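Local coordinates for SusD-like carbohydrate binding protein BF1063 (Bacteroides fragilis NCTC 9343, PDB 3I4G) that probably binds carbohydrate at the outer membrane as a SusD-family lipoprotein, in the manner of related glycan-capturing proteins of Bacteroides, at residues 87-92 / 517-522; 94-99 / 134-139. All coordinates share one frame; numbering follows the deposited sequence. Where two conformers were deposited one is given.

Contact 1: 87-92 / 517-522; sequences FIKRYW and QSEQNI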
# COMPACT_ATOMS: atom_id res chain seq x y z
N PHE A 87 15.33 8.21 -2.23
CA PHE A 87 14.03 7.57 -2.41
C PHE A 87 12.98 8.60 -2.76
O PHE A 87 12.17 8.33 -3.64
CB PHE A 87 13.67 6.74 -1.17
CG PHE A 87 14.61 5.58 -0.95
CD1 PHE A 87 15.81 5.75 -0.32
CD2 PHE A 87 14.30 4.31 -1.43
CE1 PHE A 87 16.69 4.68 -0.15
CE2 PHE A 87 15.17 3.25 -1.25
CZ PHE A 87 16.33 3.42 -0.60
N ILE A 88 12.99 9.75 -2.11
CA ILE A 88 12.00 10.77 -2.47
C ILE A 88 12.30 11.24 -3.90
O ILE A 88 11.37 11.58 -4.65
CB ILE A 88 11.86 11.95 -1.48
CG1 ILE A 88 13.07 12.88 -1.50
CG2 ILE A 88 11.54 11.39 -0.08
CD1 ILE A 88 12.95 14.11 -0.54
N LYS A 89 13.57 11.31 -4.30
CA LYS A 89 13.87 11.70 -5.68
C LYS A 89 13.32 10.69 -6.67
O LYS A 89 12.80 11.10 -7.73
CB LYS A 89 15.36 11.91 -5.88
CG LYS A 89 15.78 12.29 -7.29
CD LYS A 89 15.24 13.64 -7.71
CE LYS A 89 15.45 13.93 -9.19
NZ LYS A 89 16.86 13.94 -9.59
N ARG A 90 13.38 9.39 -6.38
CA ARG A 90 12.78 8.39 -7.28
C ARG A 90 11.29 8.58 -7.42
O ARG A 90 10.75 8.51 -8.52
CB ARG A 90 13.01 6.94 -6.81
CG ARG A 90 14.43 6.40 -6.93
CD ARG A 90 14.82 6.06 -8.35
NE ARG A 90 14.06 4.95 -8.89
CZ ARG A 90 14.02 4.58 -10.17
NH1 ARG A 90 14.72 5.22 -11.10
NH2 ARG A 90 13.27 3.55 -10.55
N TYR A 91 10.59 8.72 -6.30
CA TYR A 91 9.14 8.91 -6.38
C TYR A 91 8.84 10.15 -7.23
O TYR A 91 7.95 10.13 -8.07
CB TYR A 91 8.53 9.06 -5.01
CG TYR A 91 8.31 7.80 -4.20
CD1 TYR A 91 7.40 6.84 -4.63
CD2 TYR A 91 8.90 7.62 -2.96
CE1 TYR A 91 7.09 5.74 -3.84
CE2 TYR A 91 8.61 6.50 -2.17
CZ TYR A 91 7.68 5.58 -2.62
OH TYR A 91 7.40 4.52 -1.78
N TRP A 92 9.56 11.24 -6.99
CA TRP A 92 9.37 12.47 -7.76
C TRP A 92 9.60 12.25 -9.26
O TRP A 92 8.75 12.62 -10.12
CB TRP A 92 10.33 13.53 -7.26
CG TRP A 92 10.27 14.85 -8.00
CD1 TRP A 92 10.92 15.18 -9.14
CD2 TRP A 92 9.55 16.04 -7.59
NE1 TRP A 92 10.63 16.48 -9.50
CE2 TRP A 92 9.81 17.03 -8.55
CE3 TRP A 92 8.73 16.35 -6.51
CZ2 TRP A 92 9.27 18.33 -8.45
CZ3 TRP A 92 8.19 17.63 -6.43
CH2 TRP A 92 8.47 18.59 -7.39
N GLN A 517 16.33 17.95 -3.59
CA GLN A 517 17.36 18.98 -3.64
C GLN A 517 17.76 19.32 -5.06
O GLN A 517 17.99 20.51 -5.37
CB GLN A 517 18.61 18.53 -2.87
CG GLN A 517 19.64 19.61 -2.67
CD GLN A 517 19.11 20.73 -1.81
OE1 GLN A 517 18.67 20.49 -0.67
NE2 GLN A 517 19.17 21.96 -2.33
N SER A 518 17.85 18.33 -5.94
CA SER A 518 18.29 18.64 -7.30
C SER A 518 17.33 19.60 -7.99
O SER A 518 17.75 20.42 -8.85
CB SER A 518 18.43 17.36 -8.12
OG SER A 518 17.20 16.69 -8.25
N GLU A 519 16.05 19.48 -7.67
CA GLU A 519 15.01 20.29 -8.31
C GLU A 519 14.99 21.68 -7.71
O GLU A 519 14.79 22.66 -8.44
CB GLU A 519 13.67 19.54 -8.25
CG GLU A 519 13.76 18.12 -8.84
CD GLU A 519 14.50 18.06 -10.18
OE1 GLU A 519 13.98 18.64 -11.16
OE2 GLU A 519 15.60 17.46 -10.28
N GLN A 520 15.21 21.79 -6.40
CA GLN A 520 15.37 23.08 -5.78
C GLN A 520 16.56 23.81 -6.39
O GLN A 520 16.51 25.04 -6.60
CB GLN A 520 15.62 22.94 -4.28
CG GLN A 520 14.48 22.28 -3.49
CD GLN A 520 14.56 22.52 -2.01
OE1 GLN A 520 14.97 23.61 -1.56
NE2 GLN A 520 14.20 21.52 -1.21
N ASN A 521 17.64 23.08 -6.69
CA ASN A 521 18.85 23.71 -7.20
C ASN A 521 18.64 24.27 -8.59
O ASN A 521 19.14 25.35 -8.92
CB ASN A 521 20.03 22.74 -7.19
CG ASN A 521 20.53 22.41 -5.78
OD1 ASN A 521 20.14 23.05 -4.81
ND2 ASN A 521 21.38 21.41 -5.67
N ILE A 522 17.92 23.55 -9.43
CA ILE A 522 17.66 23.98 -10.79
C ILE A 522 16.68 25.14 -10.89
O ILE A 522 16.92 26.16 -11.56
CB ILE A 522 17.01 22.84 -11.59
CG1 ILE A 522 18.02 21.74 -11.88
CG2 ILE A 522 16.44 23.37 -12.90
CD1 ILE A 522 17.41 20.48 -12.42
O HOH W 1 11.79 17.48 -12.04

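Contact 2: 94-99 / 134-139; sequences TSYKRI and FYLASY. With EDO (1,2-ethanediol), chain G.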
# COMPACT_ATOMS: atom_id res chain seq x y z
N THR A 94 9.87 9.46 -11.15
CA THR A 94 8.99 8.53 -11.85
C THR A 94 7.61 9.15 -12.03
O THR A 94 6.96 8.93 -13.08
CB THR A 94 8.90 7.16 -11.15
OG1 THR A 94 8.34 7.32 -9.84
CG2 THR A 94 10.26 6.49 -11.09
N SER A 95 7.15 9.94 -11.07
CA SER A 95 5.85 10.62 -11.21
C SER A 95 5.86 11.56 -12.40
O SER A 95 4.98 11.50 -13.26
CB SER A 95 5.52 11.43 -9.97
OG SER A 95 5.41 10.60 -8.80
N TYR A 96 6.83 12.45 -12.44
CA TYR A 96 6.88 13.47 -13.50
C TYR A 96 7.23 12.86 -14.84
O TYR A 96 6.81 13.40 -15.88
CB TYR A 96 7.79 14.65 -13.07
CG TYR A 96 7.05 15.61 -12.16
CD1 TYR A 96 6.02 16.39 -12.65
CD2 TYR A 96 7.35 15.71 -10.80
CE1 TYR A 96 5.29 17.26 -11.81
CE2 TYR A 96 6.67 16.57 -9.98
CZ TYR A 96 5.63 17.35 -10.48
OH TYR A 96 4.96 18.25 -9.66
N LYS A 97 7.96 11.76 -14.86
CA LYS A 97 8.20 11.06 -16.13
C LYS A 97 6.86 10.54 -16.67
O LYS A 97 6.54 10.78 -17.84
CB LYS A 97 9.19 9.91 -15.97
CG LYS A 97 9.64 9.29 -17.28
CD LYS A 97 10.88 8.43 -17.12
CE LYS A 97 11.45 8.01 -18.47
N ARG A 98 6.06 9.86 -15.85
CA ARG A 98 4.79 9.38 -16.32
C ARG A 98 3.87 10.56 -16.69
O ARG A 98 3.23 10.52 -17.74
CB ARG A 98 4.09 8.50 -15.29
CG ARG A 98 2.71 8.19 -15.78
CD ARG A 98 1.90 7.31 -14.93
NE ARG A 98 2.24 5.90 -15.07
CZ ARG A 98 2.81 5.18 -14.13
NH1 ARG A 98 3.29 5.74 -13.04
NH2 ARG A 98 2.95 3.88 -14.31
N ILE A 99 3.85 11.62 -15.88
CA ILE A 99 3.03 12.78 -16.19
C ILE A 99 3.39 13.33 -17.56
O ILE A 99 2.51 13.61 -18.38
CB ILE A 99 3.17 13.84 -15.10
CG1 ILE A 99 2.46 13.38 -13.81
CG2 ILE A 99 2.62 15.22 -15.57
CD1 ILE A 99 2.91 14.15 -12.56
N PHE A 134 -2.13 12.70 -7.37
CA PHE A 134 -2.71 12.27 -6.11
C PHE A 134 -1.61 11.88 -5.13
O PHE A 134 -1.63 12.33 -3.97
CB PHE A 134 -3.69 11.09 -6.37
CG PHE A 134 -4.05 10.35 -5.12
CD1 PHE A 134 -5.06 10.78 -4.29
CD2 PHE A 134 -3.34 9.22 -4.75
CE1 PHE A 134 -5.34 10.13 -3.14
CE2 PHE A 134 -3.63 8.54 -3.59
CZ PHE A 134 -4.63 9.01 -2.78
N TYR A 135 -0.68 11.08 -5.56
CA TYR A 135 0.42 10.70 -4.68
C TYR A 135 1.40 11.86 -4.41
O TYR A 135 1.81 12.07 -3.28
CB TYR A 135 1.14 9.47 -5.21
CG TYR A 135 0.35 8.20 -5.21
CD1 TYR A 135 0.07 7.55 -4.01
CD2 TYR A 135 -0.09 7.61 -6.37
CE1 TYR A 135 -0.68 6.39 -4.00
CE2 TYR A 135 -0.84 6.46 -6.37
CZ TYR A 135 -1.14 5.87 -5.17
OH TYR A 135 -1.86 4.70 -5.16
N LEU A 136 1.75 12.64 -5.43
CA LEU A 136 2.57 13.83 -5.17
C LEU A 136 1.93 14.74 -4.14
O LEU A 136 2.60 15.25 -3.23
CB LEU A 136 2.83 14.57 -6.46
CG LEU A 136 3.74 13.91 -7.49
CD1 LEU A 136 3.61 14.65 -8.79
CD2 LEU A 136 5.17 13.88 -7.00
N ALA A 137 0.65 15.01 -4.31
CA ALA A 137 -0.11 15.87 -3.39
C ALA A 137 -0.24 15.27 -1.99
O ALA A 137 -0.37 16.02 -1.04
CB ALA A 137 -1.55 16.13 -3.95
N SER A 138 -0.21 13.94 -1.88
CA SER A 138 -0.26 13.32 -0.57
C SER A 138 0.99 13.58 0.26
O SER A 138 0.91 13.71 1.49
CB SER A 138 -0.46 11.81 -0.72
OG SER A 138 -1.72 11.48 -1.28
N TYR A 139 2.15 13.66 -0.39
CA TYR A 139 3.41 13.65 0.33
C TYR A 139 4.24 14.91 0.16
O TYR A 139 4.70 15.48 1.16
CB TYR A 139 4.20 12.39 -0.09
CG TYR A 139 3.45 11.09 0.19
CD1 TYR A 139 3.06 10.78 1.48
CD2 TYR A 139 3.14 10.20 -0.81
CE1 TYR A 139 2.38 9.62 1.75
CE2 TYR A 139 2.47 9.02 -0.55
CZ TYR A 139 2.11 8.74 0.74
OH TYR A 139 1.45 7.55 1.06
C1 EDO G . 3.71 0.37 -12.22
O1 EDO G . 4.14 1.49 -13.04
C2 EDO G . 2.77 -0.52 -12.98
O2 EDO G . 1.58 0.21 -13.35

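Contact 1: 87-92 / 517-522
The Lys89 chain runs almost perpendicular to that of Glu519, and Ser518 stands where their polar ends converge. The lysine leaves helix 86-109 with CG anti to its backbone nitrogen (chi1 179°), a rotation that directs the chain outward to the short helix 517-522. There Lys89 NZ donates to Ser518 OG over 3.1 Å. Ser518 OG in turn gives its own hydrogen to Glu519 OE2 at 2.7 Å, meeting the anti lone pair of that oxygen. Lys89 NZ lies 3.8 Å from Glu519 OE2, a long salt bridge, so the lysine hydrogen-bonds to the hydroxyl while its charge acts on the carboxylate from a little farther off. That charge and the serine hydrogen bond would be expected to favour the ionised carboxylate.

Trp92, one turn further along its helix, meets the other part of the glutamate. Glu519 CG approaches Trp92 NE1 obliquely at 3.6 Å, with the ring and carboxylate planes turned 40° apart. The two groups do not bond directly. A water in the plane of the indole, at its edge, accepts from Trp92 NE1 at 3.0 Å and donates to Glu519 OE1 at 2.6 Å. Each carboxylate oxygen therefore has a different partner: OE2 the serine hydroxyl, OE1 the bridging water. The bend at chi2 of Glu519 turns its carboxylate aside, so the methylene can rest near the indole.

The axes of the two short segments pass 11.0 Å apart at 69°, and long side chains span the gap. A backbone hydrogen bond between Gln517 and Ala83 joins the same regions, while Arg527 binds Gln520 O and Asn521 O. Such a partly buried polar interface fastens the C-terminal helix of this SusD-family protein to the helical N-terminal part of the fold.

Contact 2: 94-99 / 134-139
Ser95 OG, packed 3.7 Å from Leu136 CD2, is gripped by two polar groups: it hydrogen-bonds to Tyr91 O, one turn back on its own helix, and to Trp47 NE1. The hydroxyl sits beside the backbone nitrogen (chi1 -62°), within reach of that carbonyl. Its polar needs are thus met by neighbours, and what it offers Leu136 is only van der Waals contact.

Leu136 is the side chain that fills the space between the helices. Its two methyl groups divide the work. CD2 lies against Ser95, while Leu136 CD1 sits over one face of the Tyr96 ring, 4.1 Å from its centroid and 28° off the normal, a CH-pi contact. Leu136 CD1 also meets Ile99 CD1 at 3.9 Å, where the ends of the two aliphatic chains come together. The leucine branch slants across the tyrosine, and the ring is held at its far end by the hydrogen bond between Tyr96 OH and Pro144 O.

Away from this packing, Arg98 turns to the end of helix 21-33 and to Asp46. Arg98 NH2 donates to O1 of a 1,2-ethanediol molecule at 3.0 Å, with O1 in the guanidinium plane at its edge. Bonds to Leu31 O and Tyr32 O and a salt bridge to Asp46 also hold the group. On the opposing helix, Ser138 OG turns back to Phe134 O, 2.8 Å away, and is joined as well by Trp456 NE1.

The axes of the two short segments run 11.0 Å apart, roughly antiparallel, at 148°, as in a helical hairpin. No hydrogen bond crosses between the segments: van der Waals and CH-pi contact, centred on Leu136, joins them directly, and the buried hydroxyls of Ser95 and Ser138 find their partners within their own helices and in tryptophans outside.

Overall arrangement
Helix 86-109 serves both contacts, whose centres lie 12 Å apart. Contact 1 sits about 22 Å from the centre of the chain and uses a water and charged groups; contact 2 lies deeper, about 15 Å from that centre, and is mainly apolar. The two adjoin through the helix itself, where the Trp92 and Tyr96 rings meet with planes at about 50°. A second tie runs through the other partners: Tyr139, at the end of helix 116-139, shares backbone hydrogen bonds with Trp513, shortly before helix 517-522. The side chains of Trp92 and Tyr96 are each about 4 Å from a bound 1,2-ethanediol other than the one at Arg98, probably from the crystallisation liquor, which by itself establishes no carbohydrate site.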